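PDB 6R3Z: probable adhesion protein from Pseudomonas aeruginosa PAO1, which binds ferrous iron and other divalent metal ions and probably serves as the periplasmic solute-binding protein of a metal transport system. Local coordinates for residues H111-I116 with L248-Y253; T12-Y17 with G254-G259; R153-D158 with E264-L269; N62-D67 with E86-V91; A174-A179 with K221-E226. All blocks are in the same frame, centred on the assembly; numbering follows the deposited sequence.

Contact 1: H111-I116 with L248-Y253; sequences HTFLSI and LSHISY. With NI (nickel (II) ion), chain B.
H111 and H250 meet at a nickel ion, their side chains crossing at about a right angle. Each gives its NE2 to the metal: H111 NE2 lies 2.2 Å from the nickel, and H250 NE2 is at the same distance. The two ring planes stand at 80°. H250 CE1 lies at the edge of the H111 ring, in its plane. The two nitrogens, H111 NE2 and H250 NE2, are 3.1 Å apart, close because both bind the ion and not through a hydrogen bond. CG of H250 is anti to its backbone N (chi1 -166°), which brings it toward H111. F113 joins the pair as the third ring of an aromatic cluster. H250 CE1 also lies in plane at the phenyl edge, 3.8 Å from F113 CZ, with the planes at 47°. H66, H41, H177 and H199 complete the six-histidine site, which joins the two lobes of this solute-binding protein. H111 opens a type I beta turn that ends at L114. L114 and I251 slide past each other in opposite directions, and L114 CD2 lies 3.7 Å from I251 CD1. I251 N donates to S249 OG at 2.9 Å, an ST turn. The same hydroxyl is hydrogen-bonded to E264.

Contact 2: T12-Y17 with G254-G259; sequences TLHPYY and GDYSAG
H14, in the first turn of helix 14-24, lies beside Y256 of the irregular 254-259 loop, their CA atoms 5.8 Å apart. The H14 and Y256 rings form a face-to-face stack, with centroids 4.2 Å apart and planes at 21°. Y256 CE1 lies over the centre of the imidazole. H14 NE2 lies over the Y256 ring, offset toward its rim. The stacked imidazole also donates at its edge: H14 NE2 to G254 O is 2.7 Å, with an N-H...O angle of 159°. The acceptor is near the imidazole plane, while the donor stands above the carbonyl plane of G254. One ring is held by a face and an edge. H14, Y17 and Y256 form an aromatic cluster that joins the start of this helix to the loop leading into helix 260-277. With CG anti to the backbone N (chi1 -176°), the Y17 ring takes Y256 CB over the centre of one face, a CH-pi contact of 3.7 Å from Y256 CB to the Y17 centroid. S257 N donates to a water at 3.1 Å, and that water donates to H14 O. Y256 OH accepts from a second water at 2.9 Å and is hydrogen-bonded to I34 O.

Contact 3: R153-D158 with E264-L269; sequences RALRAD and EMARNL. With EDO (1,2-ethanediol), chain I.
L155 and L269 make the closest apolar contact between these two helical segments. L155 CD2 lies 3.6 Å from L269 CD1, and the two side chains cross at about a right angle. The same L155 methyl, CD2, also lies 3.7 Å from A266 CA. Set anti to its backbone N (chi1 -174°), L155 CG meets A266 CB at 4.0 Å. M265 contributes a looser contact through CB, while the rest of its side chain leads away. The same L269 methyl, CD1, also lies 3.9 Å from R156 CA. No hydrogen bond joins the two segments. The polar side chains find partners outside them: R156 NH2 bonds to E186 O, E264 OE1 to S249 OG and N268 ND2 to S249 O. D158 OD1 accepts a weak hydrogen bond of 3.2 Å from O2 of an ethanediol, probably left from crystallisation. The axes of the two segments approach to 9.6 Å and run in nearly the same direction, with a signed crossing angle of -25°. Helix 138-160 thus packs on helix 260-277. I116 of helix 116-133 touches L155, R156 and M265. L183 of helix 181-185 touches M265 and N268, and F187 touches L269.

Contact 4: N62-D67 with E86-V91; sequences NGVGHD and EANAKV. With NI (nickel (II) ion), chain B.
The amide groups of N62 and N88 are turned 76° apart, and their side chains cross obliquely. N88 ND2 donates to N62 O at 2.8 Å, with an N-H...O angle of 167° and the acceptor in the N88 amide plane. N88 OD1 bonds to T112 OG1. V64 CG2 lies 3.6 Å from the same N88 ND2. The N62 amide oxygen serves its own loop, while ND2 bonds to Y16 OH and P110 O. V64 N and H66 N reach N62 OD1 from opposite faces of its plane, the first giving an Asx turn. The D67 carboxylate takes N62 N at OD2 and G63 N at OD1. A water donates to N62 O and E86 OE1, and accepts from N88 N. N62 O is gripped twice. H66, whose NE2 binds the nickel ion at 2.3 Å, has its backbone N tied to N62 OD1 at 2.9 Å. N62 thus acts in the second shell of the metal site, linking N88 to the backbone of a metal ligand.

Contact 5: A174-A179 with K221-E226; sequences ATIHGA and KVIFSE. With NI (nickel (II) ion), chain B.
A174 and I223 form a parallel bridge across the contact. A174 and I176 bury the most surface, 67 Å² each, followed by E226. A174 N donates to V222 O at 3.0 Å, and A174 O accepts from F224 N. The next rung is I176 N to F224 O at 3.1 Å. The side chain of I176 lies across I223 obliquely, with I176 CD1 3.7 Å from I223 CD1. E226 bends at chi2 (-62°), and its carboxylate packs against H177, with E226 CD 3.6 Å from H177 CB. A water donates to E226 OE2 at 2.7 Å and to F224 O, and accepts from H177 N. E226 OE2 is also bonded to Y180 OH. H177 NE2 binds the nickel ion at 2.2 Å, so a metal ligand lies two residues past the strand end. T175 OG1 donates to H177 O at 2.7 Å, which ties the loop back to the strand. The two strands are the central pair of a four-stranded parallel sheet, between strands 193-194 and 244-248. Helix 234-241 covers the face bearing I223, through I237, and V234 of that helix touches I176 and S225.

Contacts 1, 4 and 5 share the nickel ion. Contact 1 gives H111 and H250, contact 4 gives H66 and contact 5 gives H177. H41 and H199, outside the contacts, supply the other two ligands. Contacts 4 and 5 lie on opposite sides of the chain's centre, their centres 23 Å apart, and contact 1 touches both. T112 OG1 of contact 1 is 2.7 Å from N88 OD1 of contact 4, and L248 N is 2.9 Å from S225 O of contact 5. Contact 2 does not bind the metal but touches contact 4: T12 OG1 lies 2.6 Å from D67 OD2. Contact 3 touches contact 1 through N268 ND2, 2.9 Å from S249 O.

Contact 1: H111-I116 with L248-Y253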
# COMPACT_ATOMS: atom_id res chain seq x y z
N HIS A 111 1.99 4.77 -3.39
CA HIS A 111 1.88 3.81 -2.27
C HIS A 111 1.54 4.44 -0.92
O HIS A 111 2.13 4.07 0.11
CB HIS A 111 3.15 2.96 -2.17
CG HIS A 111 3.46 2.20 -3.42
ND1 HIS A 111 4.24 2.76 -4.42
CD2 HIS A 111 3.12 0.94 -3.78
CE1 HIS A 111 4.33 1.83 -5.36
NE2 HIS A 111 3.66 0.72 -5.03
N THR A 112 0.59 5.40 -0.91
CA THR A 112 0.16 6.12 0.31
C THR A 112 -0.42 5.16 1.35
O THR A 112 -0.30 5.42 2.57
CB THR A 112 -0.87 7.20 -0.05
OG1 THR A 112 -2.03 6.54 -0.59
CG2 THR A 112 -0.32 8.25 -1.04
N PHE A 113 -1.02 4.02 0.88
CA PHE A 113 -1.59 3.01 1.79
C PHE A 113 -0.52 2.32 2.66
O PHE A 113 -0.87 1.70 3.65
CB PHE A 113 -2.43 1.98 1.03
CG PHE A 113 -1.77 1.46 -0.23
CD1 PHE A 113 -0.96 0.32 -0.19
CD2 PHE A 113 -1.98 2.09 -1.45
CE1 PHE A 113 -0.37 -0.17 -1.35
CE2 PHE A 113 -1.36 1.61 -2.62
CZ PHE A 113 -0.54 0.49 -2.56
N LEU A 114 0.77 2.42 2.30
CA LEU A 114 1.81 1.81 3.13
C LEU A 114 2.40 2.84 4.09
O LEU A 114 3.60 3.04 4.14
CB LEU A 114 2.87 1.06 2.30
CG LEU A 114 2.32 -0.08 1.42
CD1 LEU A 114 3.35 -0.56 0.42
CD2 LEU A 114 1.79 -1.23 2.25
N SER A 115 1.53 3.54 4.80
CA SER A 115 1.87 4.56 5.79
C SER A 115 0.73 4.53 6.79
O SER A 115 -0.43 4.52 6.38
CB SER A 115 1.92 5.95 5.16
OG SER A 115 1.79 6.98 6.13
N ILE A 116 1.06 4.55 8.09
CA ILE A 116 0.01 4.55 9.11
C ILE A 116 -0.72 5.90 9.08
O ILE A 116 -1.96 5.92 9.09
CB ILE A 116 0.60 4.20 10.51
CG1 ILE A 116 1.12 2.72 10.57
CG2 ILE A 116 -0.42 4.49 11.65
CD1 ILE A 116 0.07 1.62 10.36
N LEU A 248 9.50 -7.16 2.74
CA LEU A 248 8.30 -6.44 3.12
C LEU A 248 7.12 -6.82 2.24
O LEU A 248 7.29 -7.31 1.11
CB LEU A 248 8.53 -4.92 3.06
CG LEU A 248 9.64 -4.33 3.96
CD1 LEU A 248 9.82 -2.86 3.67
CD2 LEU A 248 9.35 -4.54 5.48
N SER A 249 5.92 -6.57 2.76
CA SER A 249 4.67 -6.84 2.07
C SER A 249 4.08 -5.56 1.47
O SER A 249 3.89 -4.57 2.17
CB SER A 249 3.66 -7.49 3.02
OG SER A 249 2.44 -7.70 2.34
N HIS A 250 3.69 -5.64 0.20
CA HIS A 250 2.99 -4.57 -0.52
C HIS A 250 1.46 -4.69 -0.14
O HIS A 250 0.64 -3.89 -0.60
CB HIS A 250 3.15 -4.83 -2.03
CG HIS A 250 2.80 -3.70 -2.96
ND1 HIS A 250 1.48 -3.26 -3.12
CD2 HIS A 250 3.57 -3.07 -3.89
CE1 HIS A 250 1.52 -2.36 -4.10
NE2 HIS A 250 2.75 -2.20 -4.58
N ILE A 251 1.09 -5.74 0.65
CA ILE A 251 -0.31 -6.04 1.07
C ILE A 251 -1.16 -6.20 -0.23
O ILE A 251 -2.12 -5.46 -0.48
CB ILE A 251 -0.86 -5.01 2.10
CG1 ILE A 251 0.24 -4.69 3.19
CG2 ILE A 251 -2.19 -5.54 2.72
CD1 ILE A 251 -0.11 -3.63 4.26
N SER A 252 -0.70 -7.11 -1.12
CA SER A 252 -1.32 -7.28 -2.43
C SER A 252 -1.51 -8.75 -2.81
O SER A 252 -1.96 -9.00 -3.92
CB SER A 252 -0.44 -6.62 -3.48
OG SER A 252 0.76 -7.37 -3.65
N TYR A 253 -1.17 -9.69 -1.92
CA TYR A 253 -1.25 -11.13 -2.23
C TYR A 253 -2.34 -11.87 -1.47
O TYR A 253 -2.45 -11.71 -0.27
CB TYR A 253 0.12 -11.78 -1.90
CG TYR A 253 0.25 -13.20 -2.40
CD1 TYR A 253 0.65 -13.46 -3.70
CD2 TYR A 253 -0.03 -14.28 -1.57
CE1 TYR A 253 0.76 -14.77 -4.18
CE2 TYR A 253 0.06 -15.59 -2.03
CZ TYR A 253 0.46 -15.83 -3.34
OH TYR A 253 0.59 -17.12 -3.81
NI NI B . 3.24 -0.99 -6.35

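Contact 2: T12-Y17 with G254-G259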
# COMPACT_ATOMS: atom_id res chain seq x y z
N THR A 12 -10.36 -1.48 -4.92
CA THR A 12 -9.42 -1.88 -5.97
C THR A 12 -8.23 -2.69 -5.49
O THR A 12 -7.74 -3.55 -6.23
CB THR A 12 -8.95 -0.63 -6.75
OG1 THR A 12 -8.15 0.17 -5.87
CG2 THR A 12 -10.11 0.21 -7.31
N LEU A 13 -7.66 -2.33 -4.33
CA LEU A 13 -6.48 -2.97 -3.76
C LEU A 13 -6.80 -3.47 -2.35
O LEU A 13 -7.67 -2.90 -1.68
CB LEU A 13 -5.29 -1.98 -3.70
CG LEU A 13 -4.95 -1.23 -5.01
CD1 LEU A 13 -4.03 -0.06 -4.75
CD2 LEU A 13 -4.33 -2.17 -6.07
N HIS A 14 -6.09 -4.53 -1.91
CA HIS A 14 -6.29 -5.15 -0.59
C HIS A 14 -6.40 -4.15 0.57
O HIS A 14 -7.35 -4.28 1.35
CB HIS A 14 -5.22 -6.20 -0.28
CG HIS A 14 -5.31 -7.41 -1.15
ND1 HIS A 14 -4.89 -7.38 -2.47
CD2 HIS A 14 -5.73 -8.66 -0.86
CE1 HIS A 14 -5.06 -8.61 -2.94
NE2 HIS A 14 -5.60 -9.40 -2.01
N PRO A 15 -5.49 -3.15 0.70
CA PRO A 15 -5.60 -2.21 1.84
C PRO A 15 -6.94 -1.50 1.87
O PRO A 15 -7.49 -1.33 2.96
CB PRO A 15 -4.44 -1.24 1.61
CG PRO A 15 -3.42 -2.06 0.89
CD PRO A 15 -4.28 -2.84 -0.10
N TYR A 16 -7.50 -1.15 0.67
CA TYR A 16 -8.80 -0.46 0.61
C TYR A 16 -9.94 -1.37 1.03
O TYR A 16 -10.87 -0.89 1.68
CB TYR A 16 -9.04 0.21 -0.75
CG TYR A 16 -7.99 1.27 -1.00
CD1 TYR A 16 -8.13 2.56 -0.50
CD2 TYR A 16 -6.79 0.95 -1.64
CE1 TYR A 16 -7.12 3.52 -0.65
CE2 TYR A 16 -5.76 1.89 -1.77
CZ TYR A 16 -5.93 3.18 -1.28
OH TYR A 16 -4.91 4.09 -1.42
N TYR A 17 -9.84 -2.69 0.76
CA TYR A 17 -10.84 -3.64 1.26
C TYR A 17 -10.81 -3.57 2.81
O TYR A 17 -11.87 -3.46 3.45
CB TYR A 17 -10.52 -5.09 0.82
CG TYR A 17 -11.60 -6.05 1.26
CD1 TYR A 17 -11.58 -6.62 2.53
CD2 TYR A 17 -12.70 -6.32 0.44
CE1 TYR A 17 -12.60 -7.46 2.97
CE2 TYR A 17 -13.73 -7.16 0.86
CZ TYR A 17 -13.68 -7.72 2.13
OH TYR A 17 -14.67 -8.57 2.57
N GLY A 254 -3.07 -12.76 -2.15
CA GLY A 254 -4.03 -13.62 -1.47
C GLY A 254 -5.41 -13.05 -1.26
O GLY A 254 -5.79 -12.11 -1.95
N ASP A 255 -6.20 -13.67 -0.36
CA ASP A 255 -7.58 -13.28 -0.07
C ASP A 255 -7.74 -11.87 0.50
O ASP A 255 -6.86 -11.37 1.20
CB ASP A 255 -8.25 -14.26 0.92
CG ASP A 255 -8.33 -15.73 0.51
OD1 ASP A 255 -8.13 -16.03 -0.69
OD2 ASP A 255 -8.60 -16.57 1.39
N TYR A 256 -8.90 -11.26 0.23
CA TYR A 256 -9.25 -9.98 0.83
C TYR A 256 -9.80 -10.29 2.21
O TYR A 256 -10.49 -11.30 2.39
CB TYR A 256 -10.32 -9.26 0.02
CG TYR A 256 -9.86 -8.89 -1.37
CD1 TYR A 256 -9.06 -7.77 -1.59
CD2 TYR A 256 -10.22 -9.67 -2.47
CE1 TYR A 256 -8.63 -7.43 -2.87
CE2 TYR A 256 -9.79 -9.33 -3.76
CZ TYR A 256 -9.01 -8.20 -3.95
OH TYR A 256 -8.63 -7.82 -5.21
N SER A 257 -9.48 -9.45 3.21
CA SER A 257 -9.97 -9.63 4.57
C SER A 257 -9.91 -8.31 5.29
O SER A 257 -9.03 -7.48 4.99
CB SER A 257 -9.16 -10.70 5.33
OG SER A 257 -7.95 -10.21 5.88
N ALA A 258 -10.83 -8.11 6.22
CA ALA A 258 -10.86 -6.88 7.01
C ALA A 258 -9.52 -6.67 7.77
O ALA A 258 -9.00 -5.56 7.74
CB ALA A 258 -12.04 -6.90 7.97
N GLY A 259 -8.95 -7.74 8.35
CA GLY A 259 -7.72 -7.66 9.13
C GLY A 259 -6.39 -7.68 8.39
O GLY A 259 -5.36 -7.43 9.01
O HOH W 1 -10.09 -5.49 -6.19
O HOH W 2 -7.77 -6.96 2.39

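Contact 3: R153-D158 with E264-L269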
# COMPACT_ATOMS: atom_id res chain seq x y z
N ARG A 153 -2.82 3.43 15.19
CA ARG A 153 -1.85 4.17 16.03
C ARG A 153 -1.20 3.21 17.04
O ARG A 153 0.02 3.26 17.25
CB ARG A 153 -2.53 5.34 16.75
CG ARG A 153 -2.84 6.52 15.84
CD ARG A 153 -3.23 7.76 16.63
NE ARG A 153 -4.49 7.58 17.36
CZ ARG A 153 -5.70 7.87 16.87
NH1 ARG A 153 -6.78 7.66 17.60
NH2 ARG A 153 -5.83 8.37 15.65
N ALA A 154 -2.00 2.30 17.62
CA ALA A 154 -1.54 1.31 18.61
C ALA A 154 -0.55 0.32 17.99
O ALA A 154 0.45 -0.00 18.61
CB ALA A 154 -2.73 0.58 19.24
N LEU A 155 -0.83 -0.14 16.75
CA LEU A 155 0.01 -1.02 15.96
C LEU A 155 1.38 -0.34 15.80
O LEU A 155 2.42 -0.99 15.98
CB LEU A 155 -0.70 -1.14 14.60
CG LEU A 155 -0.21 -2.09 13.55
CD1 LEU A 155 -1.36 -2.37 12.61
CD2 LEU A 155 0.94 -1.48 12.75
N ARG A 156 1.38 0.96 15.45
CA ARG A 156 2.61 1.72 15.22
C ARG A 156 3.38 1.88 16.54
O ARG A 156 4.59 1.64 16.57
CB ARG A 156 2.30 3.07 14.56
CG ARG A 156 3.56 3.87 14.25
CD ARG A 156 3.27 5.14 13.51
NE ARG A 156 4.50 5.90 13.28
CZ ARG A 156 5.01 6.79 14.13
NH1 ARG A 156 4.38 7.06 15.27
NH2 ARG A 156 6.13 7.43 13.84
N ALA A 157 2.67 2.24 17.63
CA ALA A 157 3.25 2.40 18.96
C ALA A 157 3.91 1.08 19.42
O ALA A 157 5.03 1.12 19.93
CB ALA A 157 2.18 2.83 19.97
N ASP A 158 3.23 -0.07 19.20
CA ASP A 158 3.72 -1.40 19.60
C ASP A 158 5.01 -1.76 18.86
O ASP A 158 5.96 -2.24 19.49
CB ASP A 158 2.64 -2.48 19.40
CG ASP A 158 1.49 -2.41 20.40
OD1 ASP A 158 1.64 -1.72 21.44
OD2 ASP A 158 0.45 -3.05 20.15
N GLU A 264 -0.44 -7.31 8.23
CA GLU A 264 0.75 -7.15 7.38
C GLU A 264 1.51 -5.86 7.67
O GLU A 264 2.74 -5.87 7.58
CB GLU A 264 0.40 -7.32 5.91
CG GLU A 264 -0.25 -8.68 5.72
CD GLU A 264 -0.38 -9.22 4.32
OE1 GLU A 264 0.05 -8.53 3.36
OE2 GLU A 264 -0.93 -10.34 4.18
N MET A 265 0.80 -4.76 8.06
CA MET A 265 1.52 -3.54 8.43
C MET A 265 2.31 -3.76 9.73
O MET A 265 3.42 -3.26 9.84
CB MET A 265 0.61 -2.33 8.59
CG MET A 265 0.31 -1.66 7.29
SD MET A 265 1.74 -1.03 6.31
CE MET A 265 2.30 0.33 7.31
N ALA A 266 1.73 -4.52 10.70
CA ALA A 266 2.44 -4.81 11.96
C ALA A 266 3.75 -5.57 11.61
O ALA A 266 4.82 -5.17 12.08
CB ALA A 266 1.55 -5.65 12.88
N ARG A 267 3.67 -6.56 10.70
CA ARG A 267 4.85 -7.32 10.27
C ARG A 267 5.86 -6.44 9.52
O ARG A 267 7.07 -6.57 9.75
CB ARG A 267 4.46 -8.58 9.49
CG ARG A 267 3.80 -9.61 10.43
CD ARG A 267 4.00 -11.03 9.95
NE ARG A 267 3.16 -11.33 8.79
CZ ARG A 267 1.93 -11.84 8.87
NH1 ARG A 267 1.38 -12.08 10.05
NH2 ARG A 267 1.25 -12.10 7.76
N ASN A 268 5.36 -5.49 8.70
CA ASN A 268 6.20 -4.54 7.95
C ASN A 268 7.00 -3.67 8.94
O ASN A 268 8.22 -3.60 8.86
CB ASN A 268 5.35 -3.66 7.05
CG ASN A 268 5.07 -4.33 5.72
OD1 ASN A 268 5.63 -5.38 5.40
ND2 ASN A 268 4.20 -3.72 4.92
N LEU A 269 6.30 -3.04 9.88
CA LEU A 269 6.95 -2.21 10.90
C LEU A 269 7.95 -3.00 11.76
O LEU A 269 9.02 -2.48 12.08
CB LEU A 269 5.89 -1.49 11.75
CG LEU A 269 5.06 -0.40 11.02
CD1 LEU A 269 4.02 0.21 11.95
CD2 LEU A 269 5.93 0.72 10.47
C1 EDO I . 2.70 -5.72 24.02
O1 EDO I . 3.27 -6.53 23.00
C2 EDO I . 2.43 -4.30 23.46
O2 EDO I . 3.63 -3.72 22.97

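Contact 4: N62-D67 with E86-V91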
# COMPACT_ATOMS: atom_id res chain seq x y z
N ASN A 62 -7.72 4.65 -5.06
CA ASN A 62 -6.43 5.13 -4.60
C ASN A 62 -6.27 6.46 -5.40
O ASN A 62 -5.94 7.50 -4.82
CB ASN A 62 -5.33 4.10 -4.94
CG ASN A 62 -3.93 4.68 -4.96
OD1 ASN A 62 -3.42 5.10 -6.01
ND2 ASN A 62 -3.29 4.77 -3.78
N GLY A 63 -6.55 6.39 -6.71
CA GLY A 63 -6.58 7.54 -7.62
C GLY A 63 -5.33 8.39 -7.76
O GLY A 63 -5.41 9.49 -8.34
N VAL A 64 -4.19 7.91 -7.26
CA VAL A 64 -2.93 8.67 -7.34
C VAL A 64 -1.83 7.89 -8.09
O VAL A 64 -0.66 8.28 -8.08
CB VAL A 64 -2.45 9.21 -5.98
CG1 VAL A 64 -3.39 10.31 -5.47
CG2 VAL A 64 -2.27 8.08 -4.95
N GLY A 65 -2.23 6.82 -8.76
CA GLY A 65 -1.30 6.04 -9.59
C GLY A 65 -1.29 4.55 -9.36
O GLY A 65 -0.63 3.83 -10.12
N HIS A 66 -1.99 4.05 -8.31
CA HIS A 66 -1.97 2.60 -8.08
C HIS A 66 -3.23 1.85 -8.55
O HIS A 66 -3.30 0.63 -8.39
CB HIS A 66 -1.63 2.20 -6.63
CG HIS A 66 -0.65 1.06 -6.58
ND1 HIS A 66 -0.94 -0.15 -7.18
CD2 HIS A 66 0.61 1.02 -6.10
CE1 HIS A 66 0.14 -0.90 -7.01
NE2 HIS A 66 1.10 -0.24 -6.37
N ASP A 67 -4.19 2.54 -9.14
CA ASP A 67 -5.36 1.82 -9.66
C ASP A 67 -5.93 2.49 -10.92
O ASP A 67 -7.15 2.64 -11.05
CB ASP A 67 -6.42 1.55 -8.57
CG ASP A 67 -6.96 2.76 -7.84
OD1 ASP A 67 -6.58 3.90 -8.21
OD2 ASP A 67 -7.71 2.57 -6.87
N GLU A 86 -12.32 9.58 -4.00
CA GLU A 86 -10.86 9.78 -4.15
C GLU A 86 -10.29 9.71 -2.71
O GLU A 86 -10.31 10.70 -1.96
CB GLU A 86 -10.55 11.12 -4.85
CG GLU A 86 -10.98 11.15 -6.32
CD GLU A 86 -10.21 10.29 -7.31
OE1 GLU A 86 -9.15 9.74 -6.94
OE2 GLU A 86 -10.68 10.17 -8.47
N ALA A 87 -9.84 8.50 -2.30
CA ALA A 87 -9.38 8.27 -0.92
C ALA A 87 -8.25 9.19 -0.46
O ALA A 87 -8.12 9.47 0.74
CB ALA A 87 -8.94 6.82 -0.76
N ASN A 88 -7.39 9.61 -1.40
CA ASN A 88 -6.20 10.39 -1.11
C ASN A 88 -6.40 11.90 -1.18
O ASN A 88 -5.41 12.64 -1.10
CB ASN A 88 -5.06 9.94 -2.04
CG ASN A 88 -4.47 8.63 -1.59
OD1 ASN A 88 -3.85 8.55 -0.52
ND2 ASN A 88 -4.71 7.56 -2.34
N ALA A 89 -7.66 12.37 -1.30
CA ALA A 89 -7.98 13.80 -1.44
C ALA A 89 -7.29 14.72 -0.42
O ALA A 89 -6.92 15.84 -0.78
CB ALA A 89 -9.48 14.02 -1.41
N LYS A 90 -7.08 14.24 0.83
CA LYS A 90 -6.46 15.05 1.90
C LYS A 90 -5.03 14.62 2.32
O LYS A 90 -4.48 15.17 3.28
CB LYS A 90 -7.39 15.08 3.14
CG LYS A 90 -8.87 15.37 2.86
CD LYS A 90 -9.15 16.82 2.47
CE LYS A 90 -10.62 17.10 2.32
NZ LYS A 90 -11.31 17.24 3.63
N VAL A 91 -4.42 13.66 1.58
CA VAL A 91 -3.10 13.10 1.89
C VAL A 91 -1.89 13.88 1.29
O VAL A 91 -1.83 14.02 0.06
CB VAL A 91 -3.03 11.59 1.49
CG1 VAL A 91 -1.64 11.01 1.71
CG2 VAL A 91 -4.08 10.77 2.24
NI NI B . 3.24 -0.99 -6.35
O HOH W 3 -7.51 9.78 -4.31

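Contact 5: A174-A179 with K221-E226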
# COMPACT_ATOMS: atom_id res chain seq x y z
N ALA A 174 17.92 0.65 0.63
CA ALA A 174 17.47 0.45 -0.75
C ALA A 174 16.22 -0.47 -0.72
O ALA A 174 16.03 -1.23 0.23
CB ALA A 174 18.57 -0.18 -1.58
N THR A 175 15.37 -0.38 -1.75
CA THR A 175 14.20 -1.25 -1.88
C THR A 175 14.14 -1.76 -3.32
O THR A 175 14.64 -1.08 -4.22
CB THR A 175 12.86 -0.59 -1.46
OG1 THR A 175 12.44 0.39 -2.43
CG2 THR A 175 12.89 0.01 -0.04
N ILE A 176 13.51 -2.92 -3.54
CA ILE A 176 13.36 -3.44 -4.93
C ILE A 176 12.22 -2.65 -5.61
O ILE A 176 12.42 -2.05 -6.67
CB ILE A 176 13.05 -4.97 -4.93
CG1 ILE A 176 14.23 -5.82 -4.37
CG2 ILE A 176 12.63 -5.46 -6.35
CD1 ILE A 176 15.55 -5.75 -5.12
N HIS A 177 11.02 -2.65 -4.97
CA HIS A 177 9.81 -1.95 -5.43
C HIS A 177 9.76 -0.59 -4.74
O HIS A 177 10.15 -0.49 -3.58
CB HIS A 177 8.57 -2.79 -5.09
CG HIS A 177 7.31 -2.40 -5.80
ND1 HIS A 177 7.01 -2.89 -7.06
CD2 HIS A 177 6.26 -1.65 -5.36
CE1 HIS A 177 5.81 -2.41 -7.36
NE2 HIS A 177 5.31 -1.69 -6.35
N GLY A 178 9.33 0.45 -5.45
CA GLY A 178 9.27 1.81 -4.87
C GLY A 178 8.05 2.03 -3.96
O GLY A 178 7.40 3.07 -4.05
N ALA A 179 7.74 1.06 -3.09
CA ALA A 179 6.54 1.06 -2.26
C ALA A 179 6.68 1.61 -0.85
O ALA A 179 5.65 1.78 -0.19
CB ALA A 179 6.02 -0.38 -2.16
N LYS A 221 23.32 -0.16 3.43
CA LYS A 221 23.38 -1.15 4.50
C LYS A 221 22.37 -2.27 4.36
O LYS A 221 22.67 -3.44 4.67
CB LYS A 221 23.27 -0.47 5.88
CG LYS A 221 24.37 0.57 6.18
CD LYS A 221 25.78 -0.01 6.28
CE LYS A 221 26.84 1.05 6.42
NZ LYS A 221 28.21 0.47 6.43
N VAL A 222 21.13 -1.92 3.98
CA VAL A 222 20.05 -2.90 3.90
C VAL A 222 19.26 -2.75 2.60
O VAL A 222 19.20 -1.66 2.04
CB VAL A 222 19.10 -2.86 5.14
CG1 VAL A 222 19.86 -2.99 6.46
CG2 VAL A 222 18.21 -1.62 5.14
N ILE A 223 18.64 -3.86 2.16
CA ILE A 223 17.74 -3.88 1.03
C ILE A 223 16.43 -4.57 1.47
O ILE A 223 16.47 -5.64 2.09
CB ILE A 223 18.34 -4.44 -0.30
CG1 ILE A 223 17.36 -4.23 -1.49
CG2 ILE A 223 18.77 -5.92 -0.15
CD1 ILE A 223 18.04 -4.15 -2.89
N PHE A 224 15.29 -3.93 1.17
CA PHE A 224 13.97 -4.48 1.43
C PHE A 224 13.39 -5.00 0.13
O PHE A 224 13.12 -4.21 -0.79
CB PHE A 224 13.02 -3.47 2.10
CG PHE A 224 13.47 -3.01 3.46
CD1 PHE A 224 13.33 -3.83 4.58
CD2 PHE A 224 14.03 -1.75 3.63
CE1 PHE A 224 13.76 -3.40 5.85
CE2 PHE A 224 14.48 -1.33 4.89
CZ PHE A 224 14.31 -2.14 6.00
N SER A 225 13.24 -6.33 0.03
CA SER A 225 12.67 -6.99 -1.15
C SER A 225 11.16 -7.26 -0.98
O SER A 225 10.58 -6.98 0.07
CB SER A 225 13.45 -8.26 -1.51
OG SER A 225 13.28 -9.26 -0.51
N GLU A 226 10.52 -7.80 -2.03
CA GLU A 226 9.09 -8.08 -2.03
C GLU A 226 8.74 -9.50 -1.62
O GLU A 226 9.22 -10.46 -2.24
CB GLU A 226 8.50 -7.84 -3.45
CG GLU A 226 8.48 -6.38 -3.88
CD GLU A 226 7.62 -5.55 -2.96
OE1 GLU A 226 6.37 -5.65 -3.05
OE2 GLU A 226 8.20 -4.86 -2.09
NI NI B . 3.24 -0.99 -6.35
O HOH W 4 10.79 -4.12 -2.45